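Local coordinates for protein Cry23AA1 (Bacillus thuringiensis, PDB 4RHZ) that forms a binary complex with Cry37Aa1, binds zinc and, by its aerolysin-type fold, probably acts as a pore-forming insecticidal toxin, at residues V38-P49 and T97-S108. Numbering follows the deposited sequence.
Sequences VTPQFTEIPTEP and TKQSFKFGFVNS
I45 and P49 lie over opposite faces of the F105 ring. CG1 of I45 sits 4.0 Å from the ring centroid, and CG of P49 lies 4.3 Å from the centroid on the other face, both as CH-pi contacts. The carbonyl O of T47 meets the ring edge in plane, 3.4 Å from CD2 of F105. With CG1 of I45 anti to the carbonyl carbon (chi1 -51°), the isoleucine runs beside F105 while its CD1 reaches back to CB and CG of F103. Three backbone hydrogen bonds join the two segments next to this packing: G104 N to T43 O, I45 N to G104 O at 2.7 Å, and V106 N to I45 O. They alternate between the strands as in a parallel pair, making 44-45 the outermost strand, within this chain, of a four-stranded mixed sheet in the elongated, aerolysin-like beta fold. Toward V38, strand 38-40 runs 8.0 Å from strand 97-105 at their axes' closest approach, and side chains make the contact: CD of P40 meets the F101 ring edge in plane, 3.9 Å from CE2, CG1 of V38 approaches CZ of F101, and CB of P40 touches CE2 of F103. The E44 side chain bends at chi2 (-109°) to cross V106, while a water bridges OE1 of E44 and N107 N. The type II beta turn from F105 to S108, with S108 N bonded to F105 O, carries N107, whose ND2 donates a long bond of 3.3 Å to the anti lone pair of E48 OE2, the amide and carboxylate planes 83° apart. The other carboxylate oxygen of E48 is hydrogen-bonded to T105 of the Cry37AA1 chain, whose G103 packs on P49 and S108. Farther in, L225 of strand 211-235 touches both P49 and F105, and Y159 packs on I45 and F103.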
loop_
_atom_site.group_PDB
_atom_site.type_symbol
_atom_site.label_atom_id
_atom_site.label_comp_id
_atom_site.label_asym_id
_atom_site.label_seq_id
_atom_site.Cartn_x
_atom_site.Cartn_y
_atom_site.Cartn_z
ATOM N N VAL A 38 -20.564 -1.480 -5.312
ATOM C CA VAL A 38 -19.378 -1.947 -4.612
ATOM C C VAL A 38 -18.684 -0.719 -3.965
ATOM O O VAL A 38 -18.325 0.245 -4.649
ATOM C CB VAL A 38 -18.425 -2.669 -5.578
ATOM C CG1 VAL A 38 -17.062 -2.932 -4.902
ATOM C CG2 VAL A 38 -19.079 -3.977 -6.140
ATOM N N THR A 39 -18.561 -0.734 -2.649
ATOM C CA THR A 39 -17.951 0.359 -1.948
ATOM C C THR A 39 -16.826 -0.102 -1.003
ATOM O O THR A 39 -16.963 -1.084 -0.280
ATOM C CB THR A 39 -18.986 1.250 -1.194
ATOM O OG1 THR A 39 -19.655 0.456 -0.243
ATOM C CG2 THR A 39 -20.022 1.926 -2.153
ATOM N N PRO A 40 -15.690 0.621 -1.036
ATOM C CA PRO A 40 -14.497 0.386 -0.219
ATOM C C PRO A 40 -14.858 0.655 1.209
ATOM O O PRO A 40 -15.554 1.586 1.442
ATOM C CB PRO A 40 -13.508 1.458 -0.728
ATOM C CG PRO A 40 -14.417 2.585 -1.218
ATOM C CD PRO A 40 -15.552 1.824 -1.882
ATOM N N GLN A 41 -14.395 -0.151 2.149
ATOM C CA GLN A 41 -14.713 0.078 3.538
ATOM C C GLN A 41 -14.015 1.331 4.123
ATOM O O GLN A 41 -14.528 1.910 5.080
ATOM C CB GLN A 41 -14.424 -1.171 4.377
ATOM C CG GLN A 41 -15.531 -2.197 4.136
ATOM C CD GLN A 41 -15.465 -3.449 4.993
ATOM O OE1 GLN A 41 -14.576 -3.613 5.861
ATOM N NE2 GLN A 41 -16.417 -4.364 4.746
ATOM N N PHE A 42 -12.852 1.700 3.558
ATOM C CA PHE A 42 -12.140 2.924 3.856
ATOM C C PHE A 42 -11.457 3.335 2.584
ATOM O O PHE A 42 -11.374 2.578 1.622
ATOM C CB PHE A 42 -11.128 2.751 5.016
ATOM C CG PHE A 42 -10.138 1.604 4.832
ATOM C CD1 PHE A 42 -9.020 1.758 4.008
ATOM C CD2 PHE A 42 -10.327 0.394 5.479
ATOM C CE1 PHE A 42 -8.098 0.717 3.826
ATOM C CE2 PHE A 42 -9.425 -0.660 5.308
ATOM C CZ PHE A 42 -8.295 -0.496 4.453
ATOM N N THR A 43 -10.948 4.544 2.587
ATOM C CA THR A 43 -10.373 5.096 1.392
ATOM C C THR A 43 -8.929 5.644 1.582
ATOM O O THR A 43 -8.246 5.986 0.607
ATOM C CB THR A 43 -11.355 6.110 0.815
ATOM O OG1 THR A 43 -11.006 6.393 -0.535
ATOM C CG2 THR A 43 -11.395 7.375 1.638
ATOM N N GLU A 44 -8.483 5.704 2.841
ATOM C CA GLU A 44 -7.139 6.131 3.196
ATOM C C GLU A 44 -6.330 4.916 3.516
ATOM O O GLU A 44 -6.571 4.267 4.539
ATOM C CB GLU A 44 -7.144 7.041 4.445
ATOM C CG GLU A 44 -7.619 8.482 4.211
ATOM C CD GLU A 44 -6.444 9.491 4.305
ATOM O OE1 GLU A 44 -5.921 9.693 5.451
ATOM O OE2 GLU A 44 -6.071 10.080 3.237
ATOM N N ILE A 45 -5.362 4.605 2.669
ATOM C CA ILE A 45 -4.532 3.462 2.963
ATOM C C ILE A 45 -3.820 3.810 4.249
ATOM O O ILE A 45 -3.170 4.841 4.317
ATOM C CB ILE A 45 -3.478 3.177 1.867
ATOM C CG1 ILE A 45 -4.108 3.121 0.450
ATOM C CG2 ILE A 45 -2.664 1.944 2.205
ATOM C CD1 ILE A 45 -5.417 2.361 0.438
ATOM N N PRO A 46 -3.914 2.951 5.266
ATOM C CA PRO A 46 -3.222 3.342 6.507
ATOM C C PRO A 46 -1.749 2.940 6.555
ATOM O O PRO A 46 -1.190 2.885 7.614
ATOM C CB PRO A 46 -4.025 2.559 7.599
ATOM C CG PRO A 46 -4.334 1.220 6.873
ATOM C CD PRO A 46 -4.527 1.605 5.379
ATOM N N THR A 47 -1.134 2.575 5.452
ATOM C CA THR A 47 0.269 2.198 5.488
ATOM C C THR A 47 0.985 3.255 4.620
ATOM O O THR A 47 0.532 3.564 3.492
ATOM C CB THR A 47 0.451 0.778 4.927
ATOM O OG1 THR A 47 -0.070 -0.158 5.894
ATOM C CG2 THR A 47 1.931 0.430 4.745
ATOM N N GLU A 48 2.058 3.845 5.131
ATOM C CA GLU A 48 2.693 4.933 4.354
ATOM C C GLU A 48 3.412 4.428 3.097
ATOM O O GLU A 48 3.953 3.316 3.073
ATOM C CB GLU A 48 3.683 5.713 5.232
ATOM C CG GLU A 48 3.059 6.623 6.329
ATOM C CD GLU A 48 4.145 7.512 7.003
ATOM O OE1 GLU A 48 5.347 7.431 6.596
ATOM O OE2 GLU A 48 3.793 8.284 7.926
ATOM N N PRO A 49 3.415 5.217 2.041
ATOM C CA PRO A 49 4.366 4.880 0.957
ATOM C C PRO A 49 5.852 4.789 1.392
ATOM O O PRO A 49 6.240 5.409 2.389
ATOM C CB PRO A 49 4.208 6.059 -0.044
ATOM C CG PRO A 49 2.980 6.795 0.355
ATOM C CD PRO A 49 2.665 6.456 1.785
ATOM N N THR A 97 -20.385 -5.273 -11.476
ATOM C CA THR A 97 -20.081 -3.826 -11.426
ATOM C C THR A 97 -18.598 -3.573 -11.756
ATOM O O THR A 97 -17.731 -4.248 -11.198
ATOM C CB THR A 97 -20.261 -3.275 -10.011
ATOM O OG1 THR A 97 -21.588 -3.477 -9.564
ATOM C CG2 THR A 97 -19.973 -1.766 -9.938
ATOM N N LYS A 98 -18.322 -2.623 -12.663
ATOM C CA LYS A 98 -16.977 -2.085 -12.867
ATOM C C LYS A 98 -16.919 -0.969 -11.840
ATOM O O LYS A 98 -17.673 -0.002 -11.898
ATOM C CB LYS A 98 -16.814 -1.496 -14.273
ATOM C CG LYS A 98 -15.544 -1.923 -15.098
ATOM C CD LYS A 98 -14.223 -1.193 -14.678
ATOM C CE LYS A 98 -12.995 -1.596 -15.544
ATOM N NZ LYS A 98 -12.139 -2.674 -14.874
ATOM N N GLN A 99 -16.090 -1.133 -10.825
ATOM C CA GLN A 99 -15.897 -0.006 -9.936
ATOM C C GLN A 99 -14.481 0.604 -9.969
ATOM O O GLN A 99 -13.470 -0.097 -10.009
ATOM C CB GLN A 99 -16.355 -0.293 -8.533
ATOM C CG GLN A 99 -17.554 0.553 -8.209
ATOM C CD GLN A 99 -17.170 1.815 -7.528
ATOM O OE1 GLN A 99 -16.307 1.798 -6.666
ATOM N NE2 GLN A 99 -17.789 2.915 -7.890
ATOM N N SER A 100 -14.466 1.921 -9.965
ATOM C CA SER A 100 -13.237 2.668 -9.873
ATOM C C SER A 100 -13.065 3.189 -8.462
ATOM O O SER A 100 -13.999 3.689 -7.865
ATOM C CB SER A 100 -13.277 3.814 -10.888
ATOM O OG SER A 100 -12.773 4.965 -10.263
ATOM N N PHE A 101 -11.866 3.053 -7.919
ATOM C CA PHE A 101 -11.582 3.553 -6.589
ATOM C C PHE A 101 -10.410 4.614 -6.569
ATOM O O PHE A 101 -9.364 4.474 -7.244
ATOM C CB PHE A 101 -11.168 2.416 -5.662
ATOM C CG PHE A 101 -12.041 1.197 -5.682
ATOM C CD1 PHE A 101 -11.862 0.214 -6.657
ATOM C CD2 PHE A 101 -12.960 0.970 -4.646
ATOM C CE1 PHE A 101 -12.594 -0.918 -6.652
ATOM C CE2 PHE A 101 -13.705 -0.169 -4.628
ATOM C CZ PHE A 101 -13.535 -1.126 -5.631
ATOM N N LYS A 102 -10.571 5.621 -5.732
ATOM C CA LYS A 102 -9.559 6.637 -5.538
ATOM C C LYS A 102 -9.054 6.458 -4.133
ATOM O O LYS A 102 -9.811 6.708 -3.201
ATOM C CB LYS A 102 -10.182 8.017 -5.677
ATOM C CG LYS A 102 -10.751 8.262 -7.083
ATOM C CD LYS A 102 -9.694 8.858 -8.106
ATOM C CE LYS A 102 -10.304 9.275 -9.471
ATOM N NZ LYS A 102 -11.039 10.584 -9.392
ATOM N N PHE A 103 -7.814 5.972 -3.983
ATOM C CA PHE A 103 -7.256 5.812 -2.665
ATOM C C PHE A 103 -6.215 6.908 -2.352
ATOM O O PHE A 103 -5.429 7.317 -3.216
ATOM C CB PHE A 103 -6.634 4.440 -2.495
ATOM C CG PHE A 103 -7.602 3.281 -2.594
ATOM C CD1 PHE A 103 -7.331 2.218 -3.462
ATOM C CD2 PHE A 103 -8.733 3.224 -1.814
ATOM C CE1 PHE A 103 -8.199 1.101 -3.563
ATOM C CE2 PHE A 103 -9.634 2.120 -1.909
ATOM C CZ PHE A 103 -9.357 1.051 -2.781
ATOM N N GLY A 104 -6.250 7.411 -1.123
ATOM C CA GLY A 104 -5.181 8.270 -0.605
ATOM C C GLY A 104 -4.314 7.503 0.375
ATOM O O GLY A 104 -4.604 6.348 0.714
ATOM N N PHE A 105 -3.253 8.131 0.845
ATOM C CA PHE A 105 -2.400 7.533 1.884
ATOM C C PHE A 105 -2.341 8.418 3.131
ATOM O O PHE A 105 -2.183 9.617 2.998
ATOM C CB PHE A 105 -1.008 7.307 1.329
ATOM C CG PHE A 105 -0.954 6.269 0.270
ATOM C CD1 PHE A 105 -1.267 6.579 -1.037
ATOM C CD2 PHE A 105 -0.596 4.974 0.584
ATOM C CE1 PHE A 105 -1.232 5.610 -2.002
ATOM C CE2 PHE A 105 -0.529 4.025 -0.380
ATOM C CZ PHE A 105 -0.849 4.332 -1.674
ATOM N N VAL A 106 -2.487 7.836 4.324
ATOM C CA VAL A 106 -2.552 8.649 5.535
ATOM C C VAL A 106 -1.228 9.378 5.738
ATOM O O VAL A 106 -0.129 8.841 5.494
ATOM C CB VAL A 106 -2.942 7.886 6.876
ATOM C CG1 VAL A 106 -4.493 7.493 6.962
ATOM C CG2 VAL A 106 -1.995 6.716 7.163
ATOM N N ASN A 107 -1.384 10.614 6.188
ATOM C CA ASN A 107 -0.285 11.549 6.438
ATOM C C ASN A 107 0.291 12.156 5.143
ATOM O O ASN A 107 1.253 12.935 5.231
ATOM C CB ASN A 107 0.820 10.960 7.370
ATOM C CG ASN A 107 0.249 10.267 8.667
ATOM O OD1 ASN A 107 -0.678 10.786 9.318
ATOM N ND2 ASN A 107 0.830 9.098 9.040
ATOM N N SER A 108 -0.277 11.850 3.966
ATOM C CA SER A 108 0.209 12.501 2.715
ATOM C C SER A 108 -0.796 12.822 1.609
ATOM O O SER A 108 -1.997 12.939 1.848
ATOM C CB SER A 108 1.423 11.803 2.112
ATOM O OG SER A 108 1.172 10.437 1.875
HETATM O O HOH W 1 -3.855 12.102 5.835
#